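Lpg2148(MvcA) (Legionella pneumophila subsp. pneumophila str. Philadelphia 1, PDB 6K11) probably acts as a deamidase-type effector that removes ubiquitin from the host ubiquitin-conjugating enzyme UBE2N and so regulates its activity. Local coordinates at residues R297-Y301 with E320-L325; I40-K45 with L377-L381. All coordinates share one frame; numbering follows the deposited sequence.

Interaction 1: residues R297-Y301 with E320-L325; sequences RSDIY and EKRQPL
With CG anti to the backbone N (chi1 -167°) and a bend at chi3, the side chain of R297 leaves helix 294-305 and turns its guanidinium into the curve of the 320-325 loop. K321 bends at chi2 (-60°) and again at chi3, which lays its aliphatic chain across Y301.

The guanidinium is held at one edge: NH1 donates to K321 O at 2.9 Å along a nearly straight line, and the acceptor lies in the guanidinium plane. Q323 O and P324 N stand over one face of the same group, Q323 O out toward its rim, while NH2 is taken up by T291 O. K321 O and T291 O hold this buried cation by two hydrogen bonds, whereas Q323 O is too poorly angled to NE for one.

At the same residue, K321 N gives a 2.9 Å hydrogen bond to S298 OG, so the helix grips K321 by both its N-H and its carbonyl; S298 OG also bonds T294 O within the helix. Next to these hydrogen bonds, K321 CE rides over a face of the Y301 ring, 3.9 Å from its centroid, in a CH-pi contact; NZ adds an off-centre cation-pi interaction at 4.9 Å from that centroid. L325 CD1 packs against both R297 CG at 3.7 Å and Y301 CD2 at 3.8 Å, closing the apolar side, where L288 also meets R297 and L325. The phenol hydroxyl reaches onward to Y255 and S231.

Helix 294-305 thus holds the connection leading into strand 325-333 of an antiparallel sheet flanked by helices, as in an alpha+beta domain.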
loop_
_atom_site.group_PDB
_atom_site.type_symbol
_atom_site.label_atom_id
_atom_site.label_comp_id
_atom_site.label_asym_id
_atom_site.label_seq_id
_atom_site.Cartn_x
_atom_site.Cartn_y
_atom_site.Cartn_z
ATOM N N ARG A 297 1.882 -19.236 0.699
ATOM C CA ARG A 297 1.949 -17.776 0.649
ATOM C C ARG A 297 0.610 -17.154 1.030
ATOM O O ARG A 297 0.548 -16.228 1.850
ATOM C CB ARG A 297 2.361 -17.343 -0.757
ATOM C CG ARG A 297 2.765 -15.904 -0.890
ATOM C CD ARG A 297 2.973 -15.536 -2.368
ATOM N NE ARG A 297 4.177 -16.146 -2.934
ATOM C CZ ARG A 297 4.199 -16.945 -4.003
ATOM N NH1 ARG A 297 3.076 -17.247 -4.655
ATOM N NH2 ARG A 297 5.358 -17.438 -4.428
ATOM N N SER A 298 -0.478 -17.664 0.438
ATOM C CA SER A 298 -1.814 -17.146 0.709
ATOM C C SER A 298 -2.186 -17.300 2.180
ATOM O O SER A 298 -2.735 -16.371 2.788
ATOM C CB SER A 298 -2.828 -17.867 -0.185
ATOM O OG SER A 298 -2.543 -17.630 -1.560
ATOM N N ASP A 299 -1.892 -18.472 2.762
ATOM C CA ASP A 299 -2.236 -18.758 4.152
ATOM C C ASP A 299 -1.539 -17.804 5.118
ATOM O O ASP A 299 -2.151 -17.343 6.091
ATOM C CB ASP A 299 -1.858 -20.200 4.500
ATOM C CG ASP A 299 -2.858 -21.230 3.969
ATOM O OD1 ASP A 299 -3.944 -20.846 3.461
ATOM O OD2 ASP A 299 -2.535 -22.434 4.066
ATOM N N ILE A 300 -0.248 -17.525 4.892
ATOM C CA ILE A 300 0.481 -16.647 5.804
ATOM C C ILE A 300 0.012 -15.206 5.648
ATOM O O ILE A 300 -0.171 -14.477 6.642
ATOM C CB ILE A 300 1.994 -16.762 5.564
ATOM C CG1 ILE A 300 2.477 -18.184 5.862
ATOM C CG2 ILE A 300 2.749 -15.737 6.438
ATOM C CD1 ILE A 300 3.982 -18.308 5.754
ATOM N N TYR A 301 -0.148 -14.767 4.399
ATOM C CA TYR A 301 -0.661 -13.433 4.108
ATOM C C TYR A 301 -2.016 -13.208 4.779
ATOM O O TYR A 301 -2.226 -12.195 5.455
ATOM C CB TYR A 301 -0.757 -13.260 2.595
ATOM C CG TYR A 301 -0.841 -11.818 2.105
ATOM C CD1 TYR A 301 -2.056 -11.140 2.087
ATOM C CD2 TYR A 301 0.291 -11.154 1.624
ATOM C CE1 TYR A 301 -2.138 -9.821 1.625
ATOM C CE2 TYR A 301 0.211 -9.843 1.153
ATOM C CZ TYR A 301 -1.004 -9.190 1.153
ATOM O OH TYR A 301 -1.081 -7.891 0.694
ATOM N N GLU A 320 -6.076 -15.462 -4.275
ATOM C CA GLU A 320 -4.847 -16.170 -3.941
ATOM C C GLU A 320 -3.636 -15.298 -4.241
ATOM O O GLU A 320 -3.653 -14.468 -5.152
ATOM C CB GLU A 320 -4.741 -17.474 -4.741
ATOM C CG GLU A 320 -5.535 -18.634 -4.162
ATOM C CD GLU A 320 -5.568 -19.855 -5.090
ATOM O OE1 GLU A 320 -5.137 -19.747 -6.267
ATOM O OE2 GLU A 320 -6.035 -20.921 -4.636
ATOM N N LYS A 321 -2.576 -15.487 -3.456
ATOM C CA LYS A 321 -1.317 -14.773 -3.671
ATOM C C LYS A 321 -0.460 -15.650 -4.571
ATOM O O LYS A 321 0.292 -16.511 -4.106
ATOM C CB LYS A 321 -0.624 -14.472 -2.347
ATOM C CG LYS A 321 -1.385 -13.514 -1.431
ATOM C CD LYS A 321 -1.628 -12.138 -2.073
ATOM C CE LYS A 321 -2.939 -11.539 -1.577
ATOM N NZ LYS A 321 -3.551 -10.604 -2.557
ATOM N N ARG A 322 -0.582 -15.434 -5.878
ATOM C CA ARG A 322 0.070 -16.268 -6.881
ATOM C C ARG A 322 1.396 -15.707 -7.364
ATOM O O ARG A 322 2.077 -16.366 -8.157
ATOM C CB ARG A 322 -0.860 -16.471 -8.070
ATOM C CG ARG A 322 -2.095 -17.252 -7.711
ATOM C CD ARG A 322 -2.993 -17.461 -8.917
ATOM N NE ARG A 322 -4.184 -18.217 -8.551
ATOM C CZ ARG A 322 -5.422 -17.869 -8.889
ATOM N NH1 ARG A 322 -5.634 -16.775 -9.607
ATOM N NH2 ARG A 322 -6.448 -18.622 -8.515
ATOM N N GLN A 323 1.778 -14.522 -6.913
ATOM C CA GLN A 323 3.029 -13.939 -7.368
ATOM C C GLN A 323 4.057 -13.898 -6.244
ATOM O O GLN A 323 3.695 -13.776 -5.066
ATOM C CB GLN A 323 2.819 -12.513 -7.896
ATOM C CG GLN A 323 1.778 -12.396 -9.008
ATOM C CD GLN A 323 1.540 -10.946 -9.389
ATOM O OE1 GLN A 323 1.335 -10.090 -8.524
ATOM N NE2 GLN A 323 1.584 -10.657 -10.689
ATOM N N PRO A 324 5.345 -13.987 -6.581
ATOM C CA PRO A 324 6.388 -13.849 -5.558
ATOM C C PRO A 324 6.229 -12.558 -4.775
ATOM O O PRO A 324 5.832 -11.524 -5.321
ATOM C CB PRO A 324 7.688 -13.839 -6.378
ATOM C CG PRO A 324 7.346 -14.575 -7.641
ATOM C CD PRO A 324 5.908 -14.246 -7.922
ATOM N N LEU A 325 6.543 -12.631 -3.483
ATOM C CA LEU A 325 6.530 -11.485 -2.589
ATOM C C LEU A 325 7.899 -11.342 -1.948
ATOM O O LEU A 325 8.656 -12.312 -1.828
ATOM C CB LEU A 325 5.469 -11.633 -1.480
ATOM C CG LEU A 325 4.024 -11.925 -1.887
ATOM C CD1 LEU A 325 3.174 -12.265 -0.645
ATOM C CD2 LEU A 325 3.440 -10.746 -2.638
#

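Interaction 2: residues I40-K45 with L377-L381; sequences IPSINK and LESLL
Apolar contacts between methyl-bearing side chains carry this interface, and no hydrogen bond crosses it. I40 and L381 reach toward each other tip to tip, I40 CD1 lying 3.6 Å from L381 CD2. The same I40 methyl group also meets L377 CD1 at 3.8 Å, but here the two side chains slide past one another in opposite directions, so the end of I40 is flanked by leucines one helical turn apart. L380 adds a looser touch from its own branch, CD1 to I40 CG1 at 4.1 Å.

I43 approaches the second branch of L381: its CD1 sits 3.6 Å from L381 CD1, and its CG2 meets the same methyl. With chi2 extended (-166°), I43 carries CD1 far enough to approach L377 CG as well, at 4.2 Å. L381 is therefore forked between the two isoleucines, one branch to each.

This is the corner of a helical bundle: the connection between helices 28-39 and 49-64 closes over the C-terminal end of helix 358-381. I53 of helix 49-64 touches both L377 and L381, and A36 of helix 28-39 touches L377, extending the apolar layer between the helices.

Backbone hydrogen bonds act within each segment. I43 N donates to I40 O at 3.0 Å, an i to i+3 bond that closes the short 3-10 turn, while L381 N bonds L377 O. At the margin K45 contributes aliphatic carbon, its CG approaching L381 CD2 at 4.4 Å.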
loop_
_atom_site.group_PDB
_atom_site.type_symbol
_atom_site.label_atom_id
_atom_site.label_comp_id
_atom_site.label_asym_id
_atom_site.label_seq_id
_atom_site.Cartn_x
_atom_site.Cartn_y
_atom_site.Cartn_z
ATOM N N ILE A 40 -13.053 18.314 -8.266
ATOM C CA ILE A 40 -13.254 19.263 -9.369
ATOM C C ILE A 40 -12.912 18.681 -10.738
ATOM O O ILE A 40 -13.723 18.834 -11.663
ATOM C CB ILE A 40 -12.485 20.572 -9.083
ATOM C CG1 ILE A 40 -13.292 21.497 -8.167
ATOM C CG2 ILE A 40 -12.113 21.276 -10.388
ATOM C CD1 ILE A 40 -14.523 22.068 -8.802
ATOM N N PRO A 41 -11.760 18.031 -10.952
ATOM C CA PRO A 41 -11.445 17.532 -12.303
ATOM C C PRO A 41 -12.440 16.510 -12.834
ATOM O O PRO A 41 -12.425 16.226 -14.039
ATOM C CB PRO A 41 -10.052 16.909 -12.136
ATOM C CG PRO A 41 -9.485 17.571 -10.916
ATOM C CD PRO A 41 -10.659 17.744 -10.010
ATOM N N SER A 42 -13.295 15.948 -11.983
ATOM C CA SER A 42 -14.285 14.965 -12.402
ATOM C C SER A 42 -15.625 15.582 -12.782
ATOM O O SER A 42 -16.517 14.858 -13.238
ATOM C CB SER A 42 -14.500 13.927 -11.297
ATOM O OG SER A 42 -13.336 13.151 -11.097
ATOM N N ILE A 43 -15.793 16.889 -12.618
ATOM C CA ILE A 43 -17.050 17.551 -12.931
ATOM C C ILE A 43 -16.939 18.159 -14.324
ATOM O O ILE A 43 -16.081 19.014 -14.577
ATOM C CB ILE A 43 -17.400 18.607 -11.873
ATOM C CG1 ILE A 43 -17.510 17.922 -10.500
ATOM C CG2 ILE A 43 -18.680 19.349 -12.258
ATOM C CD1 ILE A 43 -18.165 18.744 -9.434
ATOM N N ASN A 44 -17.784 17.685 -15.235
ATOM C CA ASN A 44 -17.872 18.248 -16.576
ATOM C C ASN A 44 -18.636 19.566 -16.498
ATOM O O ASN A 44 -19.824 19.583 -16.156
ATOM C CB ASN A 44 -18.555 17.256 -17.516
ATOM C CG ASN A 44 -18.487 17.683 -18.971
ATOM O OD1 ASN A 44 -18.861 18.805 -19.318
ATOM N ND2 ASN A 44 -18.015 16.781 -19.835
ATOM N N LYS A 45 -17.956 20.672 -16.807
ATOM C CA LYS A 45 -18.548 21.984 -16.569
ATOM C C LYS A 45 -19.522 22.422 -17.656
ATOM O O LYS A 45 -20.207 23.435 -17.474
ATOM C CB LYS A 45 -17.440 23.024 -16.386
ATOM C CG LYS A 45 -16.518 22.676 -15.224
ATOM C CD LYS A 45 -15.065 22.797 -15.606
ATOM C CE LYS A 45 -14.416 23.926 -14.830
ATOM N NZ LYS A 45 -12.950 23.996 -15.085
ATOM N N LEU A 377 -17.256 23.192 -3.145
ATOM C CA LEU A 377 -17.580 22.817 -4.519
ATOM C C LEU A 377 -18.544 23.818 -5.152
ATOM O O LEU A 377 -18.359 24.231 -6.307
ATOM C CB LEU A 377 -18.171 21.407 -4.522
ATOM C CG LEU A 377 -17.711 20.368 -5.538
ATOM C CD1 LEU A 377 -16.219 20.431 -5.797
ATOM C CD2 LEU A 377 -18.112 18.990 -5.007
ATOM N N GLU A 378 -19.578 24.221 -4.413
ATOM C CA GLU A 378 -20.536 25.173 -4.959
ATOM C C GLU A 378 -19.880 26.523 -5.214
ATOM O O GLU A 378 -20.174 27.189 -6.214
ATOM C CB GLU A 378 -21.722 25.316 -4.014
ATOM C CG GLU A 378 -22.617 24.081 -3.946
ATOM C CD GLU A 378 -23.622 24.178 -2.822
ATOM O OE1 GLU A 378 -23.431 25.051 -1.953
ATOM O OE2 GLU A 378 -24.597 23.392 -2.803
ATOM N N SER A 379 -18.963 26.932 -4.332
ATOM C CA SER A 379 -18.264 28.199 -4.508
ATOM C C SER A 379 -17.363 28.159 -5.735
ATOM O O SER A 379 -17.421 29.050 -6.591
ATOM C CB SER A 379 -17.458 28.526 -3.239
ATOM O OG SER A 379 -17.129 29.905 -3.174
ATOM N N LEU A 380 -16.538 27.116 -5.849
ATOM C CA LEU A 380 -15.569 27.050 -6.934
ATOM C C LEU A 380 -16.244 26.993 -8.303
ATOM O O LEU A 380 -15.654 27.426 -9.298
ATOM C CB LEU A 380 -14.662 25.834 -6.757
ATOM C CG LEU A 380 -13.622 25.925 -5.632
ATOM C CD1 LEU A 380 -12.892 24.592 -5.469
ATOM C CD2 LEU A 380 -12.635 27.063 -5.894
ATOM N N LEU A 381 -17.456 26.446 -8.382
ATOM C CA LEU A 381 -18.124 26.258 -9.665
ATOM C C LEU A 381 -19.188 27.312 -9.961
ATOM O O LEU A 381 -19.793 27.263 -11.035
ATOM C CB LEU A 381 -18.761 24.862 -9.726
ATOM C CG LEU A 381 -17.795 23.677 -9.754
ATOM C CD1 LEU A 381 -18.557 22.351 -9.640
ATOM C CD2 LEU A 381 -16.920 23.699 -10.999
#

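How the interactions relate
Interactions 1 and 2 lie on opposite sides of the chain's centre, with their own centres 42 Å apart and their nearest atoms about 27 Å apart, so neither touches the other. Along the sequence, interaction 1 is nested within the long loop closed by interaction 2, whose segments are separated by 331 residues. Interaction 2 brings an early part of the chain against its C-terminal helix, while interaction 1 joins elements only 18 residues apart beside the antiparallel sheet. They differ in chemistry too: buried polar groups and an aromatic face in interaction 1, aliphatic branches in interaction 2. The centre of interaction 1 lies 16 Å from that of the chain, against 29 Å for interaction 2.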